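Local coordinates for protein tyrosine--tRNA ligase (Aeropyrum pernix, PDB 2CYA) that probably joins tyrosine to its cognate tRNA in two steps, first activating the amino acid with ATP and then transferring it to the acceptor end of tRNA(Tyr), at residues A34-Y39 with D177-L182; G38-E43 with V67-L72; K58-V63 with G106-R111; D172-D177 with K204-I209. All blocks are in the same frame, centred on the assembly; numbering follows the deposited sequence.

Contact 1: A34-Y39 with D177-L182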
loop_
_atom_site.group_PDB
_atom_site.type_symbol
_atom_site.label_atom_id
_atom_site.label_comp_id
_atom_site.label_asym_id
_atom_site.label_seq_id
_atom_site.Cartn_x
_atom_site.Cartn_y
_atom_site.Cartn_z
ATOM N N ALA A 34 12.389 -0.014 31.972
ATOM C CA ALA A 34 11.467 0.802 31.178
ATOM C C ALA A 34 10.208 0.033 30.812
ATOM O O ALA A 34 10.203 -1.194 30.796
ATOM C CB ALA A 34 12.145 1.263 29.911
ATOM N N ARG A 35 9.144 0.764 30.503
ATOM C CA ARG A 35 7.883 0.146 30.106
ATOM C C ARG A 35 8.114 -0.563 28.785
ATOM O O ARG A 35 8.778 -0.046 27.895
ATOM C CB ARG A 35 6.786 1.200 29.951
ATOM C CG ARG A 35 7.211 2.400 29.118
ATOM C CD ARG A 35 6.495 3.676 29.581
ATOM N NE ARG A 35 7.052 4.882 28.961
ATOM C CZ ARG A 35 6.797 6.118 29.379
ATOM N NH1 ARG A 35 5.996 6.320 30.417
ATOM N NH2 ARG A 35 7.347 7.154 28.761
ATOM N N ILE A 36 7.565 -1.761 28.681
ATOM C CA ILE A 36 7.701 -2.580 27.485
ATOM C C ILE A 36 6.342 -2.751 26.850
ATOM O O ILE A 36 5.389 -3.087 27.542
ATOM C CB ILE A 36 8.234 -3.960 27.859
ATOM C CG1 ILE A 36 9.591 -3.804 28.557
ATOM C CG2 ILE A 36 8.297 -4.847 26.625
ATOM C CD1 ILE A 36 10.258 -5.121 28.899
ATOM N N LYS A 37 6.247 -2.518 25.544
ATOM C CA LYS A 37 4.972 -2.675 24.834
ATOM C C LYS A 37 5.034 -3.848 23.867
ATOM O O LYS A 37 6.065 -4.093 23.231
ATOM C CB LYS A 37 4.633 -1.413 24.048
ATOM C CG LYS A 37 4.531 -0.158 24.882
ATOM C CD LYS A 37 4.166 1.025 23.993
ATOM C CE LYS A 37 4.163 2.324 24.773
ATOM N NZ LYS A 37 3.618 3.436 23.951
ATOM N N GLY A 38 3.935 -4.588 23.766
ATOM C CA GLY A 38 3.925 -5.720 22.865
ATOM C C GLY A 38 2.530 -5.949 22.334
ATOM O O GLY A 38 1.566 -5.342 22.806
ATOM N N TYR A 39 2.419 -6.811 21.336
ATOM C CA TYR A 39 1.112 -7.136 20.793
ATOM C C TYR A 39 1.181 -8.470 20.099
ATOM O O TYR A 39 2.246 -9.092 20.029
ATOM C CB TYR A 39 0.660 -6.076 19.756
ATOM C CG TYR A 39 0.979 -6.414 18.288
ATOM C CD1 TYR A 39 0.069 -6.092 17.271
ATOM C CD2 TYR A 39 2.165 -7.054 17.920
ATOM C CE1 TYR A 39 0.325 -6.396 15.938
ATOM C CE2 TYR A 39 2.437 -7.370 16.579
ATOM C CZ TYR A 39 1.507 -7.041 15.591
ATOM O OH TYR A 39 1.720 -7.391 14.264
ATOM N N ASP A 177 4.368 1.307 18.196
ATOM C CA ASP A 177 5.560 1.562 18.991
ATOM C C ASP A 177 5.916 0.384 19.886
ATOM O O ASP A 177 6.131 0.547 21.083
ATOM C CB ASP A 177 5.305 2.808 19.847
ATOM C CG ASP A 177 6.586 3.393 20.424
ATOM O OD1 ASP A 177 7.580 3.481 19.670
ATOM O OD2 ASP A 177 6.586 3.770 21.615
ATOM N N LEU A 178 5.991 -0.797 19.293
ATOM C CA LEU A 178 6.258 -2.010 20.047
ATOM C C LEU A 178 7.712 -2.423 20.257
ATOM O O LEU A 178 8.571 -2.247 19.373
ATOM C CB LEU A 178 5.536 -3.175 19.381
ATOM C CG LEU A 178 4.040 -3.013 19.153
ATOM C CD1 LEU A 178 3.570 -4.260 18.386
ATOM C CD2 LEU A 178 3.276 -2.839 20.499
ATOM N N ASP A 179 7.968 -2.996 21.434
ATOM C CA ASP A 179 9.293 -3.529 21.766
ATOM C C ASP A 179 9.263 -5.031 21.472
ATOM O O ASP A 179 10.308 -5.651 21.252
ATOM C CB ASP A 179 9.588 -3.323 23.253
ATOM C CG ASP A 179 9.605 -1.883 23.627
ATOM O OD1 ASP A 179 10.553 -1.190 23.227
ATOM O OD2 ASP A 179 8.663 -1.439 24.294
ATOM N N ILE A 180 8.057 -5.600 21.474
ATOM C CA ILE A 180 7.860 -7.034 21.246
ATOM C C ILE A 180 6.693 -7.404 20.331
ATOM O O ILE A 180 5.596 -6.874 20.450
ATOM C CB ILE A 180 7.586 -7.785 22.572
ATOM C CG1 ILE A 180 8.755 -7.644 23.546
ATOM C CG2 ILE A 180 7.338 -9.253 22.278
ATOM C CD1 ILE A 180 8.399 -8.143 24.942
ATOM N N ALA A 181 6.934 -8.372 19.464
ATOM C CA ALA A 181 5.926 -8.873 18.549
ATOM C C ALA A 181 5.721 -10.364 18.847
ATOM O O ALA A 181 6.612 -11.177 18.611
ATOM C CB ALA A 181 6.395 -8.690 17.102
ATOM N N LEU A 182 4.564 -10.719 19.391
ATOM C CA LEU A 182 4.260 -12.114 19.667
ATOM C C LEU A 182 3.465 -12.652 18.482
ATOM O O LEU A 182 2.678 -11.929 17.876
ATOM C CB LEU A 182 3.407 -12.228 20.932
ATOM C CG LEU A 182 2.789 -13.596 21.236
ATOM C CD1 LEU A 182 3.895 -14.532 21.706
ATOM C CD2 LEU A 182 1.706 -13.469 22.323
#
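Asp179 turns its carboxylate back onto the backbone of Lys37. OD2 of Asp179 accepts from N of Lys37 at 2.9 Å, nearly straight at 170°, through its anti lone pair. CG of Asp179 is anti to its own carbonyl carbon (chi1 -62°), which puts CG beside its own backbone N. That N donates to O of Lys37 at 2.8 Å. The same Lys37 oxygen also takes N of Ile180, at 3.1 Å and in the carbonyl plane. This second bond opens the parallel ladder, which goes on with Tyr39 N to Ile180 O and Leu182 N to Tyr39 O. On one side of the pair, CG2 of Ile36 meets CD1 of Ile180 at 3.7 Å. On the other, the Tyr39 ring and the Leu178 side chain cross at about a right angle, and CB of Ala181 lies at the ring edge, 4.2 Å from CE2. The extended Lys37 chain runs close to the Asp177 carbonyl, with CD 3.5 Å from O. Its NZ ends in a long salt bridge to Asp177 OD2, at 3.8 Å; that oxygen also pairs with Lys204. Tyr39 is predicted to bind L-tyrosine, and the contact fixes its backbone on both N and O. Lys37 O accepts two hydrogen bonds and Lys37 N is held by the Asp179 carboxylate, so both polar backbone atoms of Lys37 are bonded where the two chains come together.

Contact 2: G38-E43 with V67-L72; sequences GYIGYE and VDFSVL
Strands 38-42 and 68-72 run parallel, and their axes come within 4.7 Å at 16°, with Gly38 beside Phe69, Tyr39 beside Ser70, Ile40 beside Val71 and Gly41 beside Leu72. Five backbone hydrogen bonds join them, from Gly38 N-Asp68 O to Tyr42 N-Leu72 O. The one from Leu72 N to Ile40 O is short and straight, 2.8 Å at 172°. CA of Tyr39 sits over one face of the Phe69 ring in a CH-pi contact, 3.8 Å from the centroid, and O of Gly38 is over the same face, both offset toward the rim. Gly38 has no side chain, and a CB here would come close to CG1 of Val67 and CE1 of Phe69. CG1 of Ile40 is anti to the backbone N (chi1 -176°), which leaves CG2 between that N and the carbonyl carbon. There CG2 meets the edge of the Phe69 ring in its plane, 3.9 Å from CE2. The same methyl touches CG2 of Val71, the two side chains side by side. On the face with Tyr39, CB of Leu72 stands at the edge of the tyrosine ring, 3.8 Å from CD1. CG1 of Val71 reaches the edge of the Tyr42 ring, 3.7 Å from CE2. The two strands are the first and last elements of a beta-alpha-beta unit of the Rossmann-type class I catalytic domain, with helix 51-64 between them. Val59, Leu62 and Val63 of that helix pack on Phe69, and helix 88-104 meets Tyr42 and Val71. Ile173 of helix 161-175 touches Tyr39. Strands 180-184 and 113-116 continue the sheet on either side.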
loop_
_atom_site.group_PDB
_atom_site.type_symbol
_atom_site.label_atom_id
_atom_site.label_comp_id
_atom_site.label_asym_id
_atom_site.label_seq_id
_atom_site.Cartn_x
_atom_site.Cartn_y
_atom_site.Cartn_z
ATOM N N GLY A 38 3.935 -4.588 23.766
ATOM C CA GLY A 38 3.925 -5.720 22.865
ATOM C C GLY A 38 2.530 -5.949 22.334
ATOM O O GLY A 38 1.566 -5.342 22.806
ATOM N N TYR A 39 2.419 -6.811 21.336
ATOM C CA TYR A 39 1.112 -7.136 20.793
ATOM C C TYR A 39 1.181 -8.470 20.099
ATOM O O TYR A 39 2.246 -9.092 20.029
ATOM C CB TYR A 39 0.660 -6.076 19.756
ATOM C CG TYR A 39 0.979 -6.414 18.288
ATOM C CD1 TYR A 39 0.069 -6.092 17.271
ATOM C CD2 TYR A 39 2.165 -7.054 17.920
ATOM C CE1 TYR A 39 0.325 -6.396 15.938
ATOM C CE2 TYR A 39 2.437 -7.370 16.579
ATOM C CZ TYR A 39 1.507 -7.041 15.591
ATOM O OH TYR A 39 1.720 -7.391 14.264
ATOM N N ILE A 40 0.014 -8.908 19.634
ATOM C CA ILE A 40 -0.112 -10.069 18.772
ATOM C C ILE A 40 -1.160 -9.569 17.773
ATOM O O ILE A 40 -2.101 -8.836 18.142
ATOM C CB ILE A 40 -0.626 -11.379 19.433
ATOM C CG1 ILE A 40 -0.590 -12.487 18.365
ATOM C CG2 ILE A 40 -2.021 -11.209 20.009
ATOM C CD1 ILE A 40 -1.009 -13.919 18.840
ATOM N N GLY A 41 -0.945 -9.892 16.507
ATOM C CA GLY A 41 -1.877 -9.507 15.477
ATOM C C GLY A 41 -2.345 -10.816 14.886
ATOM O O GLY A 41 -1.529 -11.695 14.586
ATOM N N TYR A 42 -3.644 -10.961 14.707
ATOM C CA TYR A 42 -4.163 -12.195 14.151
ATOM C C TYR A 42 -5.335 -11.890 13.239
ATOM O O TYR A 42 -6.048 -10.907 13.440
ATOM C CB TYR A 42 -4.624 -13.116 15.286
ATOM C CG TYR A 42 -5.980 -12.747 15.826
ATOM C CD1 TYR A 42 -7.128 -13.393 15.368
ATOM C CD2 TYR A 42 -6.132 -11.688 16.739
ATOM C CE1 TYR A 42 -8.407 -12.991 15.802
ATOM C CE2 TYR A 42 -7.404 -11.282 17.179
ATOM C CZ TYR A 42 -8.531 -11.942 16.703
ATOM O OH TYR A 42 -9.789 -11.566 17.133
ATOM N N GLU A 43 -5.543 -12.751 12.248
ATOM C CA GLU A 43 -6.655 -12.589 11.327
ATOM C C GLU A 43 -7.907 -13.245 11.920
ATOM O O GLU A 43 -7.890 -14.437 12.239
ATOM C CB GLU A 43 -6.352 -13.272 9.977
ATOM C CG GLU A 43 -5.273 -12.620 9.107
ATOM C CD GLU A 43 -4.959 -13.453 7.861
ATOM O OE1 GLU A 43 -5.883 -14.040 7.263
ATOM O OE2 GLU A 43 -3.782 -13.527 7.469
ATOM N N VAL A 67 4.383 -6.648 30.624
ATOM C CA VAL A 67 4.329 -6.034 29.283
ATOM C C VAL A 67 2.986 -5.334 29.012
ATOM O O VAL A 67 1.941 -5.913 29.264
ATOM C CB VAL A 67 4.543 -7.100 28.182
ATOM C CG1 VAL A 67 4.438 -6.449 26.795
ATOM C CG2 VAL A 67 5.923 -7.784 28.362
ATOM N N ASP A 68 3.000 -4.091 28.525
ATOM C CA ASP A 68 1.743 -3.399 28.196
ATOM C C ASP A 68 1.341 -4.003 26.850
ATOM O O ASP A 68 1.978 -3.761 25.814
ATOM C CB ASP A 68 1.945 -1.882 28.078
ATOM C CG ASP A 68 1.988 -1.180 29.447
ATOM O OD1 ASP A 68 1.062 -1.392 30.281
ATOM O OD2 ASP A 68 2.939 -0.405 29.690
ATOM N N PHE A 69 0.267 -4.781 26.880
ATOM C CA PHE A 69 -0.168 -5.544 25.726
ATOM C C PHE A 69 -1.405 -5.105 24.973
ATOM O O PHE A 69 -2.388 -4.641 25.558
ATOM C CB PHE A 69 -0.369 -7.004 26.170
ATOM C CG PHE A 69 -0.052 -8.011 25.114
ATOM C CD1 PHE A 69 1.264 -8.357 24.843
ATOM C CD2 PHE A 69 -1.072 -8.562 24.332
ATOM C CE1 PHE A 69 1.567 -9.236 23.787
ATOM C CE2 PHE A 69 -0.777 -9.438 23.281
ATOM C CZ PHE A 69 0.541 -9.769 23.007
ATOM N N SER A 70 -1.343 -5.316 23.659
ATOM C CA SER A 70 -2.436 -5.017 22.744
ATOM C C SER A 70 -2.668 -6.221 21.844
ATOM O O SER A 70 -1.742 -6.997 21.531
ATOM C CB SER A 70 -2.107 -3.822 21.836
ATOM O OG SER A 70 -1.842 -2.650 22.569
ATOM N N VAL A 71 -3.912 -6.392 21.440
ATOM C CA VAL A 71 -4.236 -7.462 20.517
ATOM C C VAL A 71 -4.757 -6.702 19.294
ATOM O O VAL A 71 -5.678 -5.885 19.404
ATOM C CB VAL A 71 -5.342 -8.425 21.049
ATOM C CG1 VAL A 71 -5.791 -9.359 19.916
ATOM C CG2 VAL A 71 -4.801 -9.293 22.226
ATOM N N LEU A 72 -4.143 -6.923 18.141
ATOM C CA LEU A 72 -4.619 -6.241 16.937
ATOM C C LEU A 72 -5.553 -7.165 16.167
ATOM O O LEU A 72 -5.130 -8.208 15.678
ATOM C CB LEU A 72 -3.457 -5.835 16.011
ATOM C CG LEU A 72 -3.967 -5.208 14.696
ATOM C CD1 LEU A 72 -4.555 -3.827 15.021
ATOM C CD2 LEU A 72 -2.829 -5.084 13.628
#

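Contact 3: K58-V63 with G106-R111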
loop_
_atom_site.group_PDB
_atom_site.type_symbol
_atom_site.label_atom_id
_atom_site.label_comp_id
_atom_site.label_asym_id
_atom_site.label_seq_id
_atom_site.Cartn_x
_atom_site.Cartn_y
_atom_site.Cartn_z
ATOM N N LYS A 58 -0.156 -17.295 25.999
ATOM C CA LYS A 58 1.083 -16.544 25.954
ATOM C C LYS A 58 0.771 -15.067 26.212
ATOM O O LYS A 58 1.546 -14.373 26.868
ATOM C CB LYS A 58 1.784 -16.754 24.611
ATOM C CG LYS A 58 3.213 -16.234 24.531
ATOM C CD LYS A 58 4.065 -16.573 25.774
ATOM C CE LYS A 58 4.148 -18.069 26.051
ATOM N NZ LYS A 58 4.973 -18.311 27.284
ATOM N N VAL A 59 -0.370 -14.589 25.718
ATOM C CA VAL A 59 -0.756 -13.205 25.967
ATOM C C VAL A 59 -0.861 -13.071 27.484
ATOM O O VAL A 59 -0.356 -12.116 28.079
ATOM C CB VAL A 59 -2.116 -12.859 25.317
ATOM C CG1 VAL A 59 -2.551 -11.456 25.734
ATOM C CG2 VAL A 59 -1.992 -12.942 23.787
ATOM N N LYS A 60 -1.514 -14.043 28.110
ATOM C CA LYS A 60 -1.652 -14.037 29.568
ATOM C C LYS A 60 -0.274 -13.952 30.228
ATOM O O LYS A 60 -0.094 -13.160 31.146
ATOM C CB LYS A 60 -2.372 -15.296 30.062
ATOM C CG LYS A 60 -2.463 -15.356 31.595
ATOM C CD LYS A 60 -3.439 -16.435 32.073
ATOM C CE LYS A 60 -3.448 -16.528 33.605
ATOM N NZ LYS A 60 -4.682 -17.181 34.149
ATOM N N ASP A 61 0.694 -14.749 29.762
ATOM C CA ASP A 61 2.044 -14.715 30.334
ATOM C C ASP A 61 2.705 -13.327 30.197
ATOM O O ASP A 61 3.261 -12.803 31.163
ATOM C CB ASP A 61 2.980 -15.746 29.679
ATOM C CG ASP A 61 2.622 -17.197 30.015
ATOM O OD1 ASP A 61 1.805 -17.416 30.919
ATOM O OD2 ASP A 61 3.171 -18.125 29.371
ATOM N N LEU A 62 2.670 -12.741 28.998
ATOM C CA LEU A 62 3.277 -11.423 28.790
ATOM C C LEU A 62 2.670 -10.372 29.697
ATOM O O LEU A 62 3.392 -9.566 30.285
ATOM C CB LEU A 62 3.159 -10.980 27.328
ATOM C CG LEU A 62 4.388 -11.348 26.502
ATOM C CD1 LEU A 62 4.556 -12.863 26.475
ATOM C CD2 LEU A 62 4.241 -10.809 25.091
ATOM N N VAL A 63 1.347 -10.381 29.819
ATOM C CA VAL A 63 0.671 -9.419 30.688
ATOM C C VAL A 63 1.124 -9.573 32.151
ATOM O O VAL A 63 1.358 -8.582 32.837
ATOM C CB VAL A 63 -0.868 -9.602 30.642
ATOM C CG1 VAL A 63 -1.535 -8.809 31.779
ATOM C CG2 VAL A 63 -1.407 -9.144 29.292
ATOM N N GLY A 106 -9.358 -17.462 30.622
ATOM C CA GLY A 106 -8.548 -17.054 31.752
ATOM C C GLY A 106 -7.593 -15.922 31.471
ATOM O O GLY A 106 -6.820 -15.545 32.353
ATOM N N VAL A 107 -7.616 -15.373 30.260
ATOM C CA VAL A 107 -6.725 -14.254 29.963
ATOM C C VAL A 107 -7.311 -13.009 30.649
ATOM O O VAL A 107 -8.522 -12.795 30.631
ATOM C CB VAL A 107 -6.627 -13.980 28.435
ATOM C CG1 VAL A 107 -5.680 -12.817 28.176
ATOM C CG2 VAL A 107 -6.153 -15.220 27.700
ATOM N N PRO A 108 -6.463 -12.186 31.285
ATOM C CA PRO A 108 -6.954 -10.972 31.953
ATOM C C PRO A 108 -7.222 -9.883 30.905
ATOM O O PRO A 108 -6.435 -8.944 30.777
ATOM C CB PRO A 108 -5.800 -10.601 32.884
ATOM C CG PRO A 108 -4.592 -11.078 32.131
ATOM C CD PRO A 108 -5.028 -12.407 31.560
ATOM N N VAL A 109 -8.322 -10.018 30.163
ATOM C CA VAL A 109 -8.644 -9.069 29.102
ATOM C C VAL A 109 -8.802 -7.611 29.535
ATOM O O VAL A 109 -8.666 -6.700 28.718
ATOM C CB VAL A 109 -9.908 -9.514 28.311
ATOM C CG1 VAL A 109 -9.624 -10.846 27.600
ATOM C CG2 VAL A 109 -11.100 -9.671 29.245
ATOM N N GLU A 110 -9.062 -7.384 30.818
ATOM C CA GLU A 110 -9.227 -6.019 31.302
ATOM C C GLU A 110 -7.926 -5.237 31.152
ATOM O O GLU A 110 -7.937 -4.012 31.010
ATOM C CB GLU A 110 -9.664 -6.013 32.774
ATOM C CG GLU A 110 -8.628 -6.535 33.766
ATOM C CD GLU A 110 -8.564 -8.056 33.841
ATOM O OE1 GLU A 110 -9.359 -8.736 33.149
ATOM O OE2 GLU A 110 -7.716 -8.572 34.607
ATOM N N ARG A 111 -6.808 -5.954 31.183
ATOM C CA ARG A 111 -5.488 -5.352 31.065
ATOM C C ARG A 111 -4.974 -5.364 29.622
ATOM O O ARG A 111 -3.862 -4.920 29.360
ATOM C CB ARG A 111 -4.502 -6.095 31.980
ATOM C CG ARG A 111 -4.837 -5.965 33.482
ATOM C CD ARG A 111 -3.966 -6.869 34.378
ATOM N NE ARG A 111 -2.572 -6.437 34.446
ATOM C CZ ARG A 111 -1.589 -7.141 35.007
ATOM N NH1 ARG A 111 -1.840 -8.325 35.557
ATOM N NH2 ARG A 111 -0.348 -6.662 35.026
#
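Lys60 reaches from helix 51-64 to the Schellman motif that ends helix 88-104, whose positive-phi residue is Gly106. The contact joins helix 51-64 to the loop between helix 88-104 and strand 113-116. One polar bond crosses it. The lysine chain is extended, with CG anti to the backbone N (chi1 177°), and NZ donates to O of Gly106 at 3.2 Å. The nitrogen stands above the carbonyl plane, 37° out of it. CD of the lysine is 3.5 Å from the same oxygen. An alanine at Lys60 would probably leave the Gly106 carbonyl without this donor and open a gap beside Pro108. The apolar contacts begin with CG of Lys60, which meets CD of Pro108 at 3.9 Å. Pro108 is the centre of an inverse gamma turn, and its CG packs on CG1 of Val63 at 3.8 Å. Deeper in, CG1 of Val59 and CG1 of Val107 meet at 4.2 Å, where the two side chains cross at about a right angle. Met102 of helix 88-104 touches both of these valines. The last group pairs a methyl with a flat cation. The Arg111 chain bends at chi3 (70°), and CG1 of Val63 sits over the centre of one guanidinium face, 3.6 Å from CZ.

Contact 4: D172-D177 with K204-I209; sequences DIFYMD and KKPVAI
Ile173 and Pro206 form the closely packed, apolar part of this contact. CG2 of Ile173 lies 4.0 Å from CG of Pro206 and equally near its CB, and the two side chains cross at about a right angle. CG1 of Ile173 lies beside the backbone N (chi1 -69°), which leaves CG2 anti to that N and facing the proline. Next to this pair, CD of Pro206 lies near the plane of the Phe174 ring at its edge, 4.4 Å from CE1. CE1 also approaches O of Lys204 at 3.6 Å. The polar side is looser and partly exposed. Here the extended Lys204 chain runs to Asp177, the positive-phi residue of the Schellman motif that ends the helix. NZ of Lys204 forms a salt bridge with OD2 of Asp177 at 3.2 Å, though the hydrogen bond within it is weak, and a second weak bond to O of Asp177 at 3.3 Å. A water lies between Phe174 O, Asp177 OD1 and Lys204 N, but each of its bonds is weak. An alanine at Asp177 would probably leave the Lys204 ammonium without its carboxylate mate here and its chain freer to turn. Asp179 gives that ammonium a further ion pair, long and weak. The contact sets the end of helix 161-175 against the lead-in to strand 207-211. The same helix end carries Asp172, predicted to bind L-tyrosine, and Ile173 touches Tyr39, predicted to do likewise. Helix 188-198 packs on Ile173 and Phe174, and helix 124-135 also meets Phe174. Strand 207-211 pairs with strand 180-184, whose Ala181 touches Ile173.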
loop_
_atom_site.group_PDB
_atom_site.type_symbol
_atom_site.label_atom_id
_atom_site.label_comp_id
_atom_site.label_asym_id
_atom_site.label_seq_id
_atom_site.Cartn_x
_atom_site.Cartn_y
_atom_site.Cartn_z
ATOM N N ASP A 172 2.229 -2.139 11.355
ATOM C CA ASP A 172 1.380 -2.269 12.536
ATOM C C ASP A 172 2.283 -2.246 13.771
ATOM O O ASP A 172 1.988 -1.568 14.758
ATOM C CB ASP A 172 0.619 -3.606 12.544
ATOM C CG ASP A 172 -0.446 -3.702 11.470
ATOM O OD1 ASP A 172 -0.904 -2.660 10.964
ATOM O OD2 ASP A 172 -0.848 -4.836 11.146
ATOM N N ILE A 173 3.367 -3.023 13.705
ATOM C CA ILE A 173 4.341 -3.125 14.794
ATOM C C ILE A 173 4.983 -1.767 15.062
ATOM O O ILE A 173 5.031 -1.324 16.204
ATOM C CB ILE A 173 5.451 -4.182 14.448
ATOM C CG1 ILE A 173 4.833 -5.588 14.456
ATOM C CG2 ILE A 173 6.626 -4.099 15.432
ATOM C CD1 ILE A 173 5.711 -6.647 13.796
ATOM N N PHE A 174 5.463 -1.090 14.021
ATOM C CA PHE A 174 6.099 0.211 14.248
ATOM C C PHE A 174 5.082 1.263 14.703
ATOM O O PHE A 174 5.341 2.031 15.639
ATOM C CB PHE A 174 6.820 0.725 12.987
ATOM C CG PHE A 174 7.947 -0.172 12.491
ATOM C CD1 PHE A 174 8.713 -0.931 13.378
ATOM C CD2 PHE A 174 8.283 -0.188 11.132
ATOM C CE1 PHE A 174 9.792 -1.686 12.925
ATOM C CE2 PHE A 174 9.366 -0.943 10.658
ATOM C CZ PHE A 174 10.124 -1.694 11.549
ATOM N N TYR A 175 3.925 1.302 14.048
ATOM C CA TYR A 175 2.904 2.281 14.405
ATOM C C TYR A 175 2.522 2.175 15.884
ATOM O O TYR A 175 2.336 3.191 16.551
ATOM C CB TYR A 175 1.655 2.088 13.548
ATOM C CG TYR A 175 0.572 3.110 13.814
ATOM C CD1 TYR A 175 0.587 4.359 13.181
ATOM C CD2 TYR A 175 -0.485 2.822 14.682
ATOM C CE1 TYR A 175 -0.439 5.297 13.406
ATOM C CE2 TYR A 175 -1.505 3.747 14.914
ATOM C CZ TYR A 175 -1.476 4.980 14.273
ATOM O OH TYR A 175 -2.483 5.893 14.515
ATOM N N MET A 176 2.398 0.950 16.396
ATOM C CA MET A 176 2.045 0.749 17.808
ATOM C C MET A 176 3.234 0.885 18.750
ATOM O O MET A 176 3.131 0.608 19.950
ATOM C CB MET A 176 1.358 -0.597 17.995
ATOM C CG MET A 176 -0.012 -0.638 17.326
ATOM S SD MET A 176 -0.916 -2.156 17.616
ATOM C CE MET A 176 -0.454 -3.015 16.229
ATOM N N ASP A 177 4.368 1.307 18.196
ATOM C CA ASP A 177 5.560 1.562 18.991
ATOM C C ASP A 177 5.916 0.384 19.886
ATOM O O ASP A 177 6.131 0.547 21.083
ATOM C CB ASP A 177 5.305 2.808 19.847
ATOM C CG ASP A 177 6.586 3.393 20.424
ATOM O OD1 ASP A 177 7.580 3.481 19.670
ATOM O OD2 ASP A 177 6.586 3.770 21.615
ATOM N N LYS A 204 11.867 1.195 16.578
ATOM C CA LYS A 204 12.353 0.157 17.489
ATOM C C LYS A 204 12.409 -1.218 16.810
ATOM O O LYS A 204 11.433 -1.653 16.182
ATOM C CB LYS A 204 11.437 0.038 18.710
ATOM C CG LYS A 204 11.357 1.247 19.641
ATOM C CD LYS A 204 10.225 0.993 20.646
ATOM C CE LYS A 204 10.084 2.076 21.689
ATOM N NZ LYS A 204 8.876 1.778 22.527
ATOM N N LYS A 205 13.555 -1.885 16.933
ATOM C CA LYS A 205 13.758 -3.225 16.382
ATOM C C LYS A 205 13.057 -4.126 17.403
ATOM O O LYS A 205 13.529 -4.283 18.529
ATOM C CB LYS A 205 15.248 -3.535 16.341
ATOM C CG LYS A 205 15.627 -4.788 15.608
ATOM C CD LYS A 205 17.123 -5.006 15.735
ATOM C CE LYS A 205 17.573 -6.155 14.880
ATOM N NZ LYS A 205 19.052 -6.250 14.890
ATOM N N PRO A 206 11.925 -4.736 17.019
ATOM C CA PRO A 206 11.190 -5.589 17.947
ATOM C C PRO A 206 11.759 -6.959 18.215
ATOM O O PRO A 206 12.295 -7.618 17.313
ATOM C CB PRO A 206 9.816 -5.703 17.284
ATOM C CG PRO A 206 10.218 -5.834 15.811
ATOM C CD PRO A 206 11.299 -4.751 15.678
ATOM N N VAL A 207 11.608 -7.394 19.464
ATOM C CA VAL A 207 12.001 -8.741 19.857
ATOM C C VAL A 207 10.823 -9.607 19.362
ATOM O O VAL A 207 9.675 -9.336 19.712
ATOM C CB VAL A 207 12.074 -8.880 21.391
ATOM C CG1 VAL A 207 12.058 -10.357 21.770
ATOM C CG2 VAL A 207 13.342 -8.176 21.936
ATOM N N ALA A 208 11.106 -10.622 18.547
ATOM C CA ALA A 208 10.080 -11.514 18.020
ATOM C C ALA A 208 9.907 -12.775 18.876
ATOM O O ALA A 208 10.856 -13.552 19.034
ATOM C CB ALA A 208 10.435 -11.922 16.566
ATOM N N ILE A 209 8.697 -12.994 19.397
ATOM C CA ILE A 209 8.410 -14.180 20.228
ATOM C C ILE A 209 7.394 -15.063 19.524
ATOM O O ILE A 209 6.223 -14.694 19.369
ATOM C CB ILE A 209 7.860 -13.787 21.632
ATOM C CG1 ILE A 209 8.918 -13.000 22.408
ATOM C CG2 ILE A 209 7.463 -15.049 22.414
ATOM C CD1 ILE A 209 8.407 -12.328 23.642
HETATM O O HOH W 1 8.450 1.775 16.813
#

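In the fold
From the N terminus, strand 37-42 opens both contact 1 and contact 2. Contact 2 closes first, after helix 51-64, when strand 68-73 comes in beside it. Contact 3 starts on that helix, so it crosses contact 2, and closes in the loop before strand 113-116. Contact 1 spans the longest loop and encloses contact 3. It closes when strand 180-184 arrives on the other edge of strand 37-42. Contact 4 crosses contact 1: it opens at the end of helix 161-175 and closes just before strand 207-211. Contacts 1 and 2 pair strand 37-42 with its two neighbours in the central sheet. Contact 3 links helix 51-64 to the loop between helix 88-104 and strand 113-116, and contact 4 links helix 161-175 to the lead-in of strand 207-211.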